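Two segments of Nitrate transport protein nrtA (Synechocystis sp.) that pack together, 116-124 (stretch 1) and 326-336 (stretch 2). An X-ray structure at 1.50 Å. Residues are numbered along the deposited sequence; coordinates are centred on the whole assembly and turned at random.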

ATOM      1  N   TYR A 116       2.001  -7.766 -13.630  1.00 11.11           N
ATOM      2  CA  TYR A 116       0.843  -6.942 -13.967  1.00 11.14           C
ATOM      3  C   TYR A 116       0.161  -6.495 -12.675  1.00 11.16           C
ATOM      4  O   TYR A 116       0.260  -7.161 -11.655  1.00 10.99           O
ATOM      5  CB  TYR A 116      -0.228  -7.736 -14.710  1.00 11.79           C
ATOM      6  CG  TYR A 116       0.099  -8.225 -16.071  1.00 12.96           C
ATOM      7  CD1 TYR A 116       0.679  -7.387 -17.014  1.00 12.53           C
ATOM      8  CD2 TYR A 116      -0.201  -9.533 -16.430  1.00 14.37           C
ATOM      9  CE1 TYR A 116       0.973  -7.856 -18.304  1.00 13.31           C
ATOM     10  CE2 TYR A 116       0.059  -9.995 -17.705  1.00 14.77           C
ATOM     11  CZ  TYR A 116       0.655  -9.153 -18.630  1.00 14.18           C
ATOM     12  OH  TYR A 116       0.977  -9.586 -19.902  1.00 15.23           O
ATOM     13  N   ILE A 117      -0.524  -5.357 -12.745  1.00 10.13           N
ATOM     14  CA  ILE A 117      -1.364  -4.929 -11.633  1.00 10.39           C
ATOM     15  C   ILE A 117      -2.791  -5.150 -12.161  1.00 10.25           C
ATOM     16  O   ILE A 117      -3.213  -4.590 -13.187  1.00 10.70           O
ATOM     17  CB  ILE A 117      -1.127  -3.464 -11.252  1.00 10.60           C
ATOM     18  CG1 ILE A 117       0.199  -3.351 -10.515  1.00 10.91           C
ATOM     19  CG2 ILE A 117      -2.311  -2.948 -10.404  1.00 12.24           C
ATOM     20  CD1 ILE A 117       0.543  -1.867 -10.187  1.00 10.48           C
ATOM     21  N   LEU A 118      -3.519  -5.998 -11.440  1.00 11.21           N
ATOM     22  CA  LEU A 118      -4.905  -6.350 -11.823  1.00 12.70           C
ATOM     23  C   LEU A 118      -5.948  -5.492 -11.136  1.00 12.08           C
ATOM     24  O   LEU A 118      -7.049  -5.323 -11.662  1.00 11.44           O
ATOM     25  CB  LEU A 118      -5.195  -7.810 -11.494  1.00 12.93           C
ATOM     26  CG  LEU A 118      -4.212  -8.800 -12.134  1.00 15.78           C
ATOM     27  CD1 LEU A 118      -4.632 -10.226 -11.711  1.00 16.78           C
ATOM     28  CD2 LEU A 118      -4.171  -8.651 -13.634  1.00 17.86           C
ATOM     29  N   ALA A 119      -5.610  -4.945  -9.972  1.00 12.21           N
ATOM     30  CA  ALA A 119      -6.525  -4.100  -9.228  1.00 12.30           C
ATOM     31  C   ALA A 119      -5.748  -3.322  -8.187  1.00  9.96           C
ATOM     32  O   ALA A 119      -4.600  -3.678  -7.842  1.00 11.82           O
ATOM     33  CB  ALA A 119      -7.562  -4.971  -8.522  1.00 11.83           C
ATOM     34  N   ARG A 120      -6.376  -2.291  -7.656  1.00 10.57           N
ATOM     35  CA  ARG A 120      -5.790  -1.561  -6.523  1.00 10.61           C
ATOM     36  C   ARG A 120      -6.533  -2.229  -5.354  1.00 12.77           C
ATOM     37  O   ARG A 120      -7.771  -2.303  -5.369  1.00 13.52           O
ATOM     38  CB  ARG A 120      -6.127  -0.054  -6.554  1.00  9.38           C
ATOM     39  CG  ARG A 120      -5.313   0.799  -5.575  1.00 10.39           C
ATOM     40  CD  ARG A 120      -3.881   0.956  -6.100  1.00 10.53           C
ATOM     41  NE  ARG A 120      -3.926   1.700  -7.361  1.00 10.43           N
ATOM     42  CZ  ARG A 120      -3.041   1.608  -8.365  1.00  9.70           C
ATOM     43  NH1 ARG A 120      -1.967   0.808  -8.286  1.00 11.50           N
ATOM     44  NH2 ARG A 120      -3.275   2.247  -9.516  1.00  8.17           N
ATOM     45  N   LEU A 121      -5.812  -2.757  -4.370  1.00 11.28           N
ATOM     46  CA  LEU A 121      -6.483  -3.375  -3.227  1.00 11.60           C
ATOM     47  C   LEU A 121      -7.157  -2.346  -2.310  1.00 12.47           C
ATOM     48  O   LEU A 121      -8.240  -2.608  -1.765  1.00 11.66           O
ATOM     49  CB  LEU A 121      -5.492  -4.238  -2.427  1.00 11.87           C
ATOM     50  CG  LEU A 121      -5.246  -5.622  -3.027  1.00 11.96           C
ATOM     51  CD1 LEU A 121      -4.177  -6.345  -2.250  1.00 13.52           C
ATOM     52  CD2 LEU A 121      -6.546  -6.450  -2.984  1.00 15.25           C
ATOM     53  N   ASN A 122      -6.568  -1.167  -2.152  1.00 11.02           N
ATOM     54  CA  ASN A 122      -7.116  -0.145  -1.274  1.00 12.10           C
ATOM     55  C   ASN A 122      -6.544   1.227  -1.524  1.00 12.68           C
ATOM     56  O   ASN A 122      -5.520   1.367  -2.184  1.00 12.08           O
ATOM     57  CB  ASN A 122      -6.783  -0.456   0.200  1.00 11.87           C
ATOM     58  CG  ASN A 122      -5.325  -0.135   0.546  1.00 11.55           C
ATOM     59  OD1 ASN A 122      -4.399  -0.693  -0.052  1.00 10.90           O
ATOM     60  ND2 ASN A 122      -5.125   0.799   1.475  1.00 11.06           N
ATOM     61  N   VAL A 123      -7.255   2.226  -1.012  1.00 11.07           N
ATOM     62  CA  VAL A 123      -6.733   3.594  -0.937  1.00 10.58           C
ATOM     63  C   VAL A 123      -6.663   3.893   0.585  1.00 10.31           C
ATOM     64  O   VAL A 123      -7.326   3.199   1.405  1.00 11.10           O
ATOM     65  CB  VAL A 123      -7.609   4.676  -1.645  1.00 10.96           C
ATOM     66  CG1 VAL A 123      -7.595   4.423  -3.135  1.00 12.04           C
ATOM     67  CG2 VAL A 123      -9.037   4.721  -1.085  1.00 12.41           C
ATOM     68  N   ASN A 124      -5.839   4.881   0.942  1.00 10.10           N
ATOM     69  CA  ASN A 124      -5.691   5.385   2.317  1.00 10.53           C
ATOM     70  C   ASN A 124      -5.177   4.398   3.359  1.00 10.72           C
ATOM     71  O   ASN A 124      -4.809   3.260   3.059  1.00 11.51           O
ATOM     72  CB  ASN A 124      -7.066   5.869   2.883  1.00 10.32           C
ATOM     73  CG  ASN A 124      -7.665   7.051   2.130  1.00 11.79           C
ATOM     74  OD1 ASN A 124      -6.960   7.885   1.593  1.00 12.89           O
ATOM     75  ND2 ASN A 124      -9.005   7.103   2.089  1.00 13.43           N
ATOM     76  N   ASN A 326     -14.372   4.375  -6.176  1.00 17.45           N
ATOM     77  CA  ASN A 326     -13.552   3.707  -7.204  1.00 15.97           C
ATOM     78  C   ASN A 326     -12.226   3.175  -6.681  1.00 14.38           C
ATOM     79  O   ASN A 326     -11.285   2.956  -7.455  1.00 14.95           O
ATOM     80  CB  ASN A 326     -13.279   4.677  -8.357  1.00 17.40           C
ATOM     81  CG  ASN A 326     -14.559   5.268  -8.937  1.00 18.35           C
ATOM     82  OD1 ASN A 326     -14.732   6.481  -8.959  1.00 24.09           O
ATOM     83  ND2 ASN A 326     -15.444   4.412  -9.407  1.00 19.24           N
ATOM     84  N   ALA A 327     -12.148   2.915  -5.389  1.00 14.52           N
ATOM     85  CA  ALA A 327     -10.901   2.439  -4.761  1.00 13.46           C
ATOM     86  C   ALA A 327     -10.169   1.271  -5.424  1.00 13.68           C
ATOM     87  O   ALA A 327      -8.937   1.231  -5.454  1.00 14.66           O
ATOM     88  CB  ALA A 327     -11.177   2.069  -3.308  1.00 15.15           C
ATOM     89  N   SER A 328     -10.928   0.302  -5.914  1.00 12.85           N
ATOM     90  CA  SER A 328     -10.365  -0.873  -6.531  1.00 13.04           C
ATOM     91  C   SER A 328      -9.850  -0.641  -7.950  1.00 12.46           C
ATOM     92  O   SER A 328      -8.936  -1.312  -8.411  1.00 11.80           O
ATOM     93  CB  SER A 328     -11.434  -1.963  -6.521  1.00 12.31           C
ATOM     94  OG  SER A 328     -10.971  -3.132  -7.127  1.00 12.95           O
ATOM     95  N   TYR A 329     -10.418   0.324  -8.662  1.00 13.05           N
ATOM     96  CA  TYR A 329      -9.975   0.555 -10.045  1.00 12.20           C
ATOM     97  C   TYR A 329      -8.534   1.054 -10.039  1.00 12.48           C
ATOM     98  O   TYR A 329      -8.233   2.069  -9.434  1.00 11.99           O
ATOM     99  CB  TYR A 329     -10.897   1.559 -10.731  1.00 12.42           C
ATOM    100  CG  TYR A 329     -10.485   1.811 -12.162  1.00 12.84           C
ATOM    101  CD1 TYR A 329     -10.713   0.863 -13.152  1.00 12.94           C
ATOM    102  CD2 TYR A 329      -9.829   2.985 -12.517  1.00 11.36           C
ATOM    103  CE1 TYR A 329     -10.295   1.077 -14.465  1.00 12.13           C
ATOM    104  CE2 TYR A 329      -9.406   3.221 -13.820  1.00 12.88           C
ATOM    105  CZ  TYR A 329      -9.638   2.266 -14.792  1.00 11.78           C
ATOM    106  OH  TYR A 329      -9.232   2.538 -16.077  1.00 13.37           O
ATOM    107  N   PRO A 330      -7.623   0.339 -10.718  1.00 10.35           N
ATOM    108  CA  PRO A 330      -6.204   0.734 -10.742  1.00 11.93           C
ATOM    109  C   PRO A 330      -5.904   1.813 -11.760  1.00 10.86           C
ATOM    110  O   PRO A 330      -5.556   1.554 -12.894  1.00 12.05           O
ATOM    111  CB  PRO A 330      -5.491  -0.578 -11.037  1.00 10.99           C
ATOM    112  CG  PRO A 330      -6.450  -1.274 -12.000  1.00 12.23           C
ATOM    113  CD  PRO A 330      -7.850  -0.919 -11.452  1.00 12.19           C
ATOM    114  N   TYR A 331      -6.094   3.052 -11.334  1.00 10.56           N
ATOM    115  CA  TYR A 331      -5.845   4.177 -12.226  1.00 11.15           C
ATOM    116  C   TYR A 331      -4.389   4.208 -12.697  1.00 10.72           C
ATOM    117  O   TYR A 331      -3.435   4.152 -11.892  1.00 10.80           O
ATOM    118  CB  TYR A 331      -6.152   5.511 -11.522  1.00 11.62           C
ATOM    119  CG  TYR A 331      -7.621   5.810 -11.297  1.00 12.61           C
ATOM    120  CD1 TYR A 331      -8.212   5.551 -10.075  1.00 12.37           C
ATOM    121  CD2 TYR A 331      -8.408   6.361 -12.320  1.00 13.46           C
ATOM    122  CE1 TYR A 331      -9.555   5.838  -9.845  1.00 12.34           C
ATOM    123  CE2 TYR A 331      -9.750   6.642 -12.094  1.00 13.34           C
ATOM    124  CZ  TYR A 331     -10.309   6.386 -10.864  1.00 15.31           C
ATOM    125  OH  TYR A 331     -11.639   6.718 -10.609  1.00 15.72           O
ATOM    126  N   LYS A 332      -4.219   4.307 -14.007  1.00 11.03           N
ATOM    127  CA  LYS A 332      -2.871   4.431 -14.577  1.00 10.93           C
ATOM    128  C   LYS A 332      -2.213   5.754 -14.118  1.00 10.36           C
ATOM    129  O   LYS A 332      -0.997   5.794 -13.953  1.00 11.26           O
ATOM    130  CB  LYS A 332      -2.935   4.383 -16.107  1.00 11.61           C
ATOM    131  CG  LYS A 332      -3.194   2.995 -16.686  1.00 11.23           C
ATOM    132  CD  LYS A 332      -3.278   3.024 -18.192  1.00 13.20           C
ATOM    133  CE  LYS A 332      -3.272   1.633 -18.745  1.00 14.50           C
ATOM    134  NZ  LYS A 332      -3.267   1.658 -20.257  1.00 15.39           N
ATOM    135  N   SER A 333      -2.995   6.820 -13.905  1.00  9.59           N
ATOM    136  CA  SER A 333      -2.411   8.090 -13.477  1.00 11.51           C
ATOM    137  C   SER A 333      -1.759   7.928 -12.111  1.00 10.17           C
ATOM    138  O   SER A 333      -0.732   8.572 -11.815  1.00  9.86           O
ATOM    139  CB  SER A 333      -3.477   9.200 -13.436  1.00 10.84           C
ATOM    140  OG  SER A 333      -4.525   8.845 -12.550  1.00 11.23           O
ATOM    141  N   HIS A 334      -2.316   7.047 -11.273  1.00  9.84           N
ATOM    142  CA  HIS A 334      -1.734   6.785  -9.949  1.00  9.49           C
ATOM    143  C   HIS A 334      -0.404   6.038 -10.090  1.00 10.11           C
ATOM    144  O   HIS A 334       0.576   6.397  -9.463  1.00 11.12           O
ATOM    145  CB  HIS A 334      -2.690   5.971  -9.100  1.00 10.40           C
ATOM    146  CG  HIS A 334      -3.903   6.726  -8.620  1.00 10.98           C
ATOM    147  ND1 HIS A 334      -4.057   8.091  -8.713  1.00 14.17           N
ATOM    148  CD2 HIS A 334      -5.005   6.254  -8.003  1.00  8.89           C
ATOM    149  CE1 HIS A 334      -5.220   8.429  -8.162  1.00  8.14           C
ATOM    150  NE2 HIS A 334      -5.806   7.337  -7.725  1.00 12.40           N
ATOM    151  N   ASP A 335      -0.368   5.012 -10.921  1.00  9.98           N
ATOM    152  CA  ASP A 335       0.900   4.311 -11.151  1.00 10.10           C
ATOM    153  C   ASP A 335       1.948   5.315 -11.674  1.00  9.93           C
ATOM    154  O   ASP A 335       3.129   5.260 -11.252  1.00  9.95           O
ATOM    155  CB  ASP A 335       0.696   3.179 -12.188  1.00 10.14           C
ATOM    156  CG  ASP A 335      -0.118   2.006 -11.655  1.00 10.42           C
ATOM    157  OD1 ASP A 335      -0.637   2.093 -10.529  1.00 10.67           O
ATOM    158  OD2 ASP A 335      -0.235   1.006 -12.402  1.00 10.64           O
ATOM    159  N   GLN A 336       1.531   6.223 -12.564  1.00  9.15           N
ATOM    160  CA  GLN A 336       2.441   7.228 -13.127  1.00 10.72           C
ATOM    161  C   GLN A 336       2.985   8.128 -12.005  1.00 10.35           C
ATOM    162  O   GLN A 336       4.162   8.468 -12.001  1.00 12.02           O
ATOM    163  CB  GLN A 336       1.726   8.055 -14.198  1.00 12.31           C
ATOM    164  CG  GLN A 336       1.426   7.281 -15.500  1.00 14.31           C
ATOM    165  CD  GLN A 336       0.314   7.879 -16.351  1.00 18.88           C
ATOM    166  OE1 GLN A 336      -0.140   9.000 -16.127  1.00 20.77           O
ATOM    167  NE2 GLN A 336      -0.124   7.123 -17.352  1.00 21.71           N
TER

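A buried arginine can join two distant parts of a chain if its charge is met by a carboxylate and its polar backbone atoms find partners at the same time. The packing of residues 116-124 of nrtA against residues 326-336 is a compact example: the contact buries 474 Å² in all, and Arg 120, at the end of a strand, has by far the largest share of it.

The electrostatic part is a salt bridge. The CA-to-CB bond of Arg 120 points toward the second stretch, with chi1 t and then p at chi2 and chi3, and its guanidinium reaches Asp 335 in the helix. Both terminal nitrogens converge on a single carboxylate oxygen: NH1 of Arg 120 lies 2.9 Å from OD1 of Asp 335, and NH2 of Arg 120 lies 2.8 Å from the same OD1. The N-H...O angles of 135° and 139° are the price of this forked arrangement, since one acceptor cannot lie straight ahead of two N-H bonds. The other oxygen, OD2, is hydrogen-bonded elsewhere in the structure. NH2 of Arg 120 is 3.0 Å from O of Tyr 331, near the guanidinium plane, yet the angle is too poor for a hydrogen bond.

Backbone pairing is confined to one short site, where the CA atoms of Arg 120 and Ser 328 approach to 4.6 Å. Here N of Arg 120 donates to O of Ser 328 at 2.8 Å, and the angle of 169° makes this the straightest hydrogen bond across the contact. The carbonyl of Arg 120 is met differently: CA of Ser 328 directs its hydrogen at O of Arg 120, with a carbon-oxygen distance of 3.2 Å and an angle at H of 157°. Ser 328 belongs to a type I turn running from Asn 326 to Tyr 329.

Apolar contacts fill in around these polar links. CB of Pro 330 lies over one face of the guanidinium, 3.9 Å from NH2 of Arg 120, so one face of the flat group lies against hydrocarbon while its edge meets the carboxylate. The same CB of Pro 330 is 4.0 Å from CG2 of Ile 117, whose CA-to-CB bond also points toward the second stretch. Farther along, CG2 of Val 123 packs against CB of Ala 327 at 4.1 Å. The principle is one of combination: charge pairing, backbone bonding and van der Waals packing meet at a single arginine.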